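Local coordinates for protein hypothetical NUDIX hydrolase (PDB 3SON) that is a putative Nudix hydrolase that binds a calcium ion and probably cleaves nucleoside diphosphates linked to another moiety, its actual substrate being unestablished, at residues Y118-I122 against L134-N138. Residues are numbered along the deposited sequence; the frame is centred on the assembly and turned at random.
Sequences YESAI and LYELN. Unlike the reference sequence in segment 118-122: I122 (reference Val).
Y118-I122 and L134-N138 run almost antiparallel, their local axes 173° apart and 11.0 Å distant at closest approach, with Y118 facing N138. They form a helical hairpin near the C-terminal end of the Nudix fold: helix 118-124 turns back into helix 128-142, which packs on the mixed sheet. The wide spacing is bridged largely by Y118. With chi1 at 174°, its CG stands opposite the backbone N and the ring extends across to the second helix. There the N138 amide stacks on one ring face, the planes 14° apart, with ND2 over the rim, 3.7 Å from Y118 CG. I122 CG1 of the same helix as Y118 lies over the opposite face, also offset toward the rim. Farther along the ring, Y118 CE1 meets L134 CG at 3.7 Å. Beside the ring, L134 reaches toward the first helix with CD2, which presses tightly on A121 CB at 3.5 Å and touches I122 CD1 at 3.9 Å. F22 of strand 20-27 touches Y118, L134 and N138, so the hairpin packs on the sheet there. The Y135 ring meets that of F78 of the second subunit. No direct hydrogen bond joins the segments; one water accepts from N138 ND2 and donates to E119 OE2, both at 3.2 Å. Y118 OH ends at the edge of the Y135 ring, in its plane, 3.6 Å from Y135 CD1.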
loop_
_atom_site.group_PDB
_atom_site.type_symbol
_atom_site.label_atom_id
_atom_site.label_comp_id
_atom_site.label_asym_id
_atom_site.label_seq_id
_atom_site.Cartn_x
_atom_site.Cartn_y
_atom_site.Cartn_z
ATOM N N TYR A 118 -4.607 -9.407 17.321
ATOM C CA TYR A 118 -4.110 -9.264 15.971
ATOM C C TYR A 118 -5.122 -9.751 14.951
ATOM O O TYR A 118 -5.564 -9.034 14.008
ATOM C CB TYR A 118 -2.762 -10.009 15.820
ATOM C CG TYR A 118 -2.254 -10.025 14.403
ATOM C CD1 TYR A 118 -1.658 -8.902 13.841
ATOM C CD2 TYR A 118 -2.444 -11.123 13.583
ATOM C CE1 TYR A 118 -1.263 -8.878 12.495
ATOM C CE2 TYR A 118 -2.008 -11.127 12.265
ATOM C CZ TYR A 118 -1.381 -10.027 11.736
ATOM O OH TYR A 118 -0.962 -10.019 10.414
ATOM N N GLU A 119 -5.541 -10.988 15.147
ATOM C CA GLU A 119 -6.381 -11.658 14.179
ATOM C C GLU A 119 -7.729 -10.968 14.071
ATOM O O GLU A 119 -8.247 -10.777 12.962
ATOM C CB GLU A 119 -6.455 -13.151 14.540
ATOM C CG GLU A 119 -5.074 -13.810 14.505
ATOM C CD GLU A 119 -4.198 -13.662 15.770
ATOM O OE1 GLU A 119 -4.631 -13.111 16.835
ATOM O OE2 GLU A 119 -3.032 -14.175 15.720
ATOM N N SER A 120 -8.224 -10.431 15.192
ATOM C CA SER A 120 -9.501 -9.728 15.196
ATOM C C SER A 120 -9.395 -8.406 14.491
ATOM O O SER A 120 -10.238 -8.079 13.681
ATOM C CB SER A 120 -10.040 -9.544 16.611
ATOM O OG SER A 120 -10.358 -10.825 17.157
ATOM N N ALA A 121 -8.243 -7.733 14.692
ATOM C CA ALA A 121 -7.969 -6.440 14.033
ATOM C C ALA A 121 -7.929 -6.596 12.502
ATOM O O ALA A 121 -8.494 -5.765 11.771
ATOM C CB ALA A 121 -6.646 -5.890 14.555
ATOM N N ILE A 122 -7.258 -7.663 12.016
ATOM C CA ILE A 122 -7.195 -7.965 10.548
ATOM C C ILE A 122 -8.571 -8.131 9.903
ATOM O O ILE A 122 -8.784 -7.613 8.808
ATOM C CB ILE A 122 -6.317 -9.207 10.235
ATOM C CG1 ILE A 122 -4.886 -8.970 10.695
ATOM C CG2 ILE A 122 -6.440 -9.547 8.749
ATOM C CD1 ILE A 122 -4.076 -8.047 9.774
ATOM N N LEU A 134 0.086 -3.514 10.267
ATOM C CA LEU A 134 -0.267 -4.222 11.492
ATOM C C LEU A 134 0.547 -5.506 11.589
ATOM O O LEU A 134 1.027 -5.833 12.648
ATOM C CB LEU A 134 -1.771 -4.515 11.548
ATOM C CG LEU A 134 -2.207 -5.263 12.808
ATOM C CD1 LEU A 134 -1.899 -4.425 14.006
ATOM C CD2 LEU A 134 -3.699 -5.591 12.773
ATOM N N TYR A 135 0.696 -6.223 10.474
ATOM C CA TYR A 135 1.560 -7.419 10.425
ATOM C C TYR A 135 2.958 -7.115 10.937
ATOM O O TYR A 135 3.529 -7.847 11.779
ATOM C CB TYR A 135 1.633 -7.956 8.980
ATOM C CG TYR A 135 2.653 -8.997 8.840
ATOM C CD1 TYR A 135 2.431 -10.270 9.302
ATOM C CD2 TYR A 135 3.898 -8.699 8.316
ATOM C CE1 TYR A 135 3.439 -11.248 9.228
ATOM C CE2 TYR A 135 4.875 -9.648 8.234
ATOM C CZ TYR A 135 4.643 -10.916 8.701
ATOM O OH TYR A 135 5.663 -11.867 8.603
ATOM N N GLU A 136 3.561 -6.095 10.357
ATOM C CA GLU A 136 4.921 -5.674 10.755
ATOM C C GLU A 136 4.969 -5.368 12.273
ATOM O O GLU A 136 5.847 -5.797 12.982
ATOM C CB GLU A 136 5.345 -4.443 9.951
ATOM C CG GLU A 136 6.726 -3.994 10.410
ATOM C CD GLU A 136 7.193 -2.680 9.815
ATOM O OE1 GLU A 136 6.515 -2.103 8.892
ATOM O OE2 GLU A 136 8.246 -2.191 10.324
ATOM N N LEU A 137 4.065 -4.530 12.740
ATOM C CA LEU A 137 4.010 -4.226 14.179
ATOM C C LEU A 137 3.951 -5.497 15.052
ATOM O O LEU A 137 4.652 -5.614 16.073
ATOM C CB LEU A 137 2.808 -3.330 14.493
ATOM C CG LEU A 137 2.567 -2.971 15.988
ATOM C CD1 LEU A 137 3.839 -2.457 16.674
ATOM C CD2 LEU A 137 1.330 -2.076 16.223
ATOM N N ASN A 138 3.104 -6.420 14.645
ATOM C CA ASN A 138 2.871 -7.595 15.374
ATOM C C ASN A 138 4.139 -8.477 15.413
ATOM O O ASN A 138 4.573 -8.934 16.484
ATOM C CB ASN A 138 1.684 -8.365 14.828
ATOM C CG ASN A 138 1.330 -9.528 15.709
ATOM O OD1 ASN A 138 1.106 -9.361 16.930
ATOM N ND2 ASN A 138 1.319 -10.740 15.125
HETATM O O HOH W 1 -0.093 -13.167 16.617
#